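Diol-dehydratase (Roseburia inulinivorans, PDB 5I2A) probably acts as a B12-independent, glycyl-radical lyase that dehydrates 1,2-propanediol. Local coordinates at residues A[203-217]-A[525-539]. Residues are numbered along the deposited sequence; the frame is centred on the assembly and turned at random.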
loop_
_atom_site.group_PDB
_atom_site.type_symbol
_atom_site.label_atom_id
_atom_site.label_comp_id
_atom_site.label_asym_id
_atom_site.label_seq_id
_atom_site.Cartn_x
_atom_site.Cartn_y
_atom_site.Cartn_z
ATOM N N LYS A 203 10.074 2.588 6.635
ATOM C CA LYS A 203 11.084 1.741 7.259
ATOM C C LYS A 203 11.014 1.884 8.774
ATOM O O LYS A 203 10.988 0.888 9.502
ATOM C CB LYS A 203 12.501 2.076 6.757
ATOM C CG LYS A 203 13.614 1.304 7.479
ATOM C CD LYS A 203 14.922 1.249 6.673
ATOM C CE LYS A 203 15.940 0.296 7.328
ATOM N NZ LYS A 203 17.265 0.260 6.622
ATOM N N MET A 204 10.974 3.121 9.252
ATOM C CA MET A 204 11.005 3.356 10.690
ATOM C C MET A 204 9.716 2.896 11.340
ATOM O O MET A 204 9.753 2.378 12.438
ATOM C CB MET A 204 11.265 4.829 11.009
ATOM C CG MET A 204 12.715 5.256 10.775
ATOM S SD MET A 204 13.866 4.406 11.900
ATOM C CE MET A 204 13.027 4.710 13.438
ATOM N N CYS A 205 8.579 3.058 10.662
ATOM C CA CYS A 205 7.335 2.526 11.210
ATOM C C CYS A 205 7.432 0.994 11.406
ATOM O O CYS A 205 7.014 0.470 12.430
ATOM C CB CYS A 205 6.143 2.864 10.315
ATOM S SG CYS A 205 4.526 2.464 11.045
ATOM N N PHE A 206 7.966 0.292 10.415
ATOM C CA PHE A 206 8.117 -1.163 10.491
ATOM C C PHE A 206 9.060 -1.553 11.631
ATOM O O PHE A 206 8.748 -2.438 12.420
ATOM C CB PHE A 206 8.629 -1.722 9.161
ATOM C CG PHE A 206 8.954 -3.182 9.201
ATOM C CD1 PHE A 206 7.951 -4.131 9.310
ATOM C CD2 PHE A 206 10.272 -3.610 9.136
ATOM C CE1 PHE A 206 8.259 -5.486 9.356
ATOM C CE2 PHE A 206 10.582 -4.960 9.172
ATOM C CZ PHE A 206 9.575 -5.898 9.289
ATOM N N LEU A 207 10.200 -0.873 11.724
ATOM C CA LEU A 207 11.157 -1.140 12.797
ATOM C C LEU A 207 10.540 -0.856 14.181
ATOM O O LEU A 207 10.730 -1.639 15.098
ATOM C CB LEU A 207 12.449 -0.333 12.593
ATOM C CG LEU A 207 13.261 -0.693 11.332
ATOM C CD1 LEU A 207 14.526 0.141 11.185
ATOM C CD2 LEU A 207 13.619 -2.181 11.313
ATOM N N GLU A 208 9.789 0.237 14.331
ATOM C CA GLU A 208 9.137 0.515 15.615
ATOM C C GLU A 208 8.120 -0.563 15.941
ATOM O O GLU A 208 7.958 -0.938 17.097
ATOM C CB GLU A 208 8.431 1.872 15.625
ATOM C CG GLU A 208 9.318 3.067 15.342
ATOM C CD GLU A 208 10.043 3.583 16.565
ATOM O OE1 GLU A 208 10.044 2.893 17.613
ATOM O OE2 GLU A 208 10.606 4.699 16.474
ATOM N N SER A 209 7.421 -1.036 14.913
ATOM C CA SER A 209 6.446 -2.112 15.060
ATOM C C SER A 209 7.083 -3.398 15.586
ATOM O O SER A 209 6.475 -4.119 16.369
ATOM C CB SER A 209 5.760 -2.402 13.725
ATOM O OG SER A 209 4.979 -1.293 13.331
ATOM N N ILE A 210 8.298 -3.685 15.144
ATOM C CA ILE A 210 9.007 -4.846 15.664
ATOM C C ILE A 210 9.281 -4.690 17.164
ATOM O O ILE A 210 9.061 -5.622 17.935
ATOM C CB ILE A 210 10.321 -5.089 14.923
ATOM C CG1 ILE A 210 10.044 -5.489 13.468
ATOM C CG2 ILE A 210 11.150 -6.165 15.645
ATOM C CD1 ILE A 210 11.326 -5.669 12.594
ATOM N N LEU A 211 9.745 -3.510 17.574
ATOM C CA LEU A 211 10.045 -3.265 18.986
ATOM C C LEU A 211 8.809 -3.533 19.849
ATOM O O LEU A 211 8.866 -4.244 20.850
ATOM C CB LEU A 211 10.547 -1.824 19.197
ATOM C CG LEU A 211 11.907 -1.476 18.583
ATOM C CD1 LEU A 211 12.314 -0.049 18.933
ATOM C CD2 LEU A 211 12.977 -2.473 19.019
ATOM N N ILE A 212 7.686 -2.978 19.428
ATOM C CA ILE A 212 6.432 -3.169 20.123
ATOM C C ILE A 212 6.059 -4.659 20.185
ATOM O O ILE A 212 5.657 -5.158 21.238
ATOM C CB ILE A 212 5.319 -2.348 19.459
ATOM C CG1 ILE A 212 5.602 -0.857 19.676
ATOM C CG2 ILE A 212 3.952 -2.721 20.032
ATOM C CD1 ILE A 212 4.801 0.071 18.798
ATOM N N SER A 213 6.233 -5.368 19.076
ATOM C CA SER A 213 5.886 -6.786 19.030
ATOM C C SER A 213 6.811 -7.619 19.929
ATOM O O SER A 213 6.368 -8.555 20.579
ATOM C CB SER A 213 5.933 -7.312 17.586
ATOM O OG SER A 213 5.064 -6.571 16.745
ATOM N N CYS A 214 8.096 -7.288 19.955
ATOM C CA CYS A 214 9.008 -8.009 20.825
ATOM C C CYS A 214 8.653 -7.780 22.299
ATOM O O CYS A 214 8.601 -8.730 23.086
ATOM C CB CYS A 214 10.448 -7.601 20.552
ATOM S SG CYS A 214 11.105 -8.273 19.023
ATOM N N ASP A 215 8.370 -6.533 22.666
ATOM C CA ASP A 215 7.999 -6.234 24.046
ATOM C C ASP A 215 6.665 -6.883 24.441
ATOM O O ASP A 215 6.484 -7.264 25.593
ATOM C CB ASP A 215 7.958 -4.724 24.278
ATOM C CG ASP A 215 9.354 -4.122 24.383
ATOM O OD1 ASP A 215 10.271 -4.836 24.840
ATOM O OD2 ASP A 215 9.543 -2.948 24.004
ATOM N N ALA A 216 5.752 -7.038 23.483
ATOM C CA ALA A 216 4.502 -7.749 23.728
ATOM C C ALA A 216 4.730 -9.224 24.115
ATOM O O ALA A 216 4.067 -9.759 24.992
ATOM C CB ALA A 216 3.607 -7.665 22.505
ATOM N N VAL A 217 5.663 -9.880 23.443
ATOM C CA VAL A 217 5.942 -11.276 23.740
ATOM C C VAL A 217 6.640 -11.389 25.106
ATOM O O VAL A 217 6.388 -12.316 25.862
ATOM C CB VAL A 217 6.808 -11.919 22.649
ATOM C CG1 VAL A 217 7.152 -13.364 23.008
ATOM C CG2 VAL A 217 6.097 -11.842 21.285
ATOM N N PRO A 525 4.877 -7.950 11.856
ATOM C CA PRO A 525 6.188 -7.529 12.350
ATOM C C PRO A 525 6.889 -8.581 13.199
ATOM O O PRO A 525 8.107 -8.635 13.121
ATOM C CB PRO A 525 5.879 -6.272 13.173
ATOM C CG PRO A 525 4.400 -6.229 13.306
ATOM C CD PRO A 525 3.808 -7.004 12.195
ATOM N N PHE A 526 6.176 -9.408 13.963
ATOM C CA PHE A 526 6.921 -10.342 14.811
ATOM C C PHE A 526 7.513 -11.506 14.010
ATOM O O PHE A 526 8.709 -11.797 14.124
ATOM C CB PHE A 526 6.088 -10.899 15.982
ATOM C CG PHE A 526 6.939 -11.657 16.965
ATOM C CD1 PHE A 526 7.930 -10.985 17.683
ATOM C CD2 PHE A 526 6.821 -13.035 17.111
ATOM C CE1 PHE A 526 8.772 -11.667 18.561
ATOM C CE2 PHE A 526 7.650 -13.730 17.997
ATOM C CZ PHE A 526 8.632 -13.043 18.718
ATOM N N GLU A 527 6.699 -12.172 13.200
ATOM C CA GLU A 527 7.240 -13.196 12.304
ATOM C C GLU A 527 8.363 -12.623 11.413
ATOM O O GLU A 527 9.397 -13.262 11.222
ATOM C CB GLU A 527 6.138 -13.802 11.447
ATOM C CG GLU A 527 6.572 -15.023 10.634
ATOM C CD GLU A 527 7.066 -14.679 9.243
ATOM O OE1 GLU A 527 6.835 -13.538 8.787
ATOM O OE2 GLU A 527 7.683 -15.556 8.599
ATOM N N SER A 528 8.181 -11.407 10.910
ATOM C CA SER A 528 9.175 -10.818 10.004
ATOM C C SER A 528 10.537 -10.580 10.665
ATOM O O SER A 528 11.575 -10.763 10.026
ATOM C CB SER A 528 8.666 -9.491 9.412
ATOM O OG SER A 528 7.548 -9.699 8.572
ATOM N N CYS A 529 10.541 -10.185 11.935
ATOM C CA CYS A 529 11.797 -9.796 12.558
ATOM C C CYS A 529 12.696 -11.011 12.753
ATOM O O CYS A 529 13.899 -10.870 12.912
ATOM C CB CYS A 529 11.571 -9.078 13.900
ATOM S SG CYS A 529 11.100 -10.085 15.342
ATOM N N LEU A 530 12.108 -12.203 12.701
ATOM C CA LEU A 530 12.887 -13.431 12.831
ATOM C C LEU A 530 13.216 -14.076 11.468
ATOM O O LEU A 530 13.594 -15.247 11.393
ATOM C CB LEU A 530 12.137 -14.414 13.730
ATOM C CG LEU A 530 11.761 -13.877 15.110
ATOM C CD1 LEU A 530 11.023 -14.937 15.904
ATOM C CD2 LEU A 530 13.030 -13.401 15.838
ATOM N N VAL A 531 13.072 -13.304 10.389
ATOM C CA VAL A 531 13.398 -13.783 9.047
ATOM C C VAL A 531 14.265 -12.752 8.305
ATOM O O VAL A 531 13.835 -11.615 8.139
ATOM C CB VAL A 531 12.111 -14.047 8.210
ATOM C CG1 VAL A 531 12.470 -14.417 6.765
ATOM C CG2 VAL A 531 11.223 -15.110 8.843
ATOM N N ASP A 532 15.464 -13.138 7.859
ATOM C CA ASP A 532 16.277 -12.255 7.012
ATOM C C ASP A 532 15.565 -12.042 5.674
ATOM O O ASP A 532 15.034 -12.998 5.118
ATOM C CB ASP A 532 17.660 -12.836 6.731
ATOM C CG ASP A 532 18.484 -13.070 7.981
ATOM O OD1 ASP A 532 18.206 -12.471 9.035
ATOM O OD2 ASP A 532 19.430 -13.861 7.880
ATOM N N ASP A 533 15.588 -10.834 5.117
ATOM C CA ASP A 533 16.330 -9.671 5.604
ATOM C C ASP A 533 15.390 -8.529 5.973
ATOM O O ASP A 533 15.621 -7.376 5.587
ATOM C CB ASP A 533 17.291 -9.163 4.526
ATOM C CG ASP A 533 18.748 -9.431 4.850
ATOM O OD1 ASP A 533 19.096 -9.530 6.045
ATOM O OD2 ASP A 533 19.542 -9.541 3.898
ATOM N N CYS A 534 14.316 -8.848 6.682
ATOM C CA CYS A 534 13.251 -7.878 6.888
ATOM C C CYS A 534 13.724 -6.616 7.619
ATOM O O CYS A 534 13.408 -5.502 7.210
ATOM C CB CYS A 534 12.100 -8.548 7.629
ATOM S SG CYS A 534 11.364 -9.883 6.645
ATOM N N ILE A 535 14.512 -6.795 8.670
ATOM C CA ILE A 535 14.986 -5.669 9.469
ATOM C C ILE A 535 15.823 -4.713 8.624
ATOM O O ILE A 535 15.573 -3.514 8.597
ATOM C CB ILE A 535 15.797 -6.167 10.693
ATOM C CG1 ILE A 535 14.840 -6.685 11.765
ATOM C CG2 ILE A 535 16.694 -5.062 11.254
ATOM C CD1 ILE A 535 15.509 -7.524 12.824
ATOM N N LYS A 536 16.789 -5.258 7.901
ATOM C CA LYS A 536 17.657 -4.453 7.054
ATOM C C LYS A 536 16.907 -3.759 5.910
ATOM O O LYS A 536 17.203 -2.619 5.573
ATOM C CB LYS A 536 18.770 -5.333 6.495
ATOM C CG LYS A 536 19.789 -4.621 5.638
ATOM C CD LYS A 536 20.873 -5.606 5.205
ATOM C CE LYS A 536 21.453 -6.328 6.420
ATOM N NZ LYS A 536 22.336 -7.473 6.054
ATOM N N ARG A 537 15.935 -4.444 5.315
ATOM C CA ARG A 537 15.204 -3.867 4.195
ATOM C C ARG A 537 14.113 -2.923 4.658
ATOM O O ARG A 537 13.628 -2.111 3.888
ATOM C CB ARG A 537 14.606 -4.967 3.317
ATOM C CG ARG A 537 15.671 -5.802 2.609
ATOM C CD ARG A 537 15.061 -6.916 1.788
ATOM N NE ARG A 537 16.095 -7.687 1.117
ATOM C CZ ARG A 537 15.860 -8.750 0.357
ATOM N NH1 ARG A 537 14.615 -9.179 0.159
ATOM N NH2 ARG A 537 16.873 -9.382 -0.208
ATOM N N GLY A 538 13.732 -3.036 5.920
ATOM C CA GLY A 538 12.693 -2.196 6.466
ATOM C C GLY A 538 11.297 -2.555 5.989
ATOM O O GLY A 538 10.437 -1.691 5.923
ATOM N N MET A 539 11.070 -3.822 5.653
ATOM C CA MET A 539 9.739 -4.260 5.223
ATOM C C MET A 539 9.441 -5.677 5.695
ATOM O O MET A 539 10.343 -6.470 5.900
ATOM C CB MET A 539 9.598 -4.181 3.701
ATOM C CG MET A 539 10.687 -4.934 2.951
ATOM S SD MET A 539 10.996 -4.191 1.352
ATOM C CE MET A 539 9.952 -5.199 0.318
#
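F206 enters 525-539 as a knob in a hole formed by P525, S528, C534 and I535. Its CG lies anti to the backbone N (chi1 174°), which carries the ring off helix 200-233 into the gap between the two short helices. M539 C lies over one face, 3.6 Å above the plane, I210 CG1 of its own helix lies over the opposite face, and S528 CB meets the edge 3.7 Å from F206 CZ. Cut back to an alanine, this position would probably leave the hole unfilled and S528, C534 and M539 without the ring they pack against. Further apolar contacts flank the knob: I210 presses CG2 tightly on C529 CB (3.4 Å) and crosses I535 at about a right angle, while L207 CD2 reaches I535 CG2. Around F526, V217 CG2 makes a CH-pi contact over the face, 3.9 Å from the ring centroid, and C214 SG meets the edge as a sulfur-aromatic contact. Across the contact, extended K203 donates a hydrogen bond from NZ to K536 O (3.1 Å), tilted 34° from the carbonyl plane, and also forms a salt bridge with E189. S213 OG bonds back to S209 O while packing against P525 CG (3.5 Å). Close approach of K203 to G538 suits a glycine, the positive-phi C-prime residue of the Schellman motif ending helix 534-537. Segment 203-217 and helix 525-529 cross nearly perpendicularly (-97°), a buried crossing keyed by a single aromatic knob within the pyruvate formate lyase-like region.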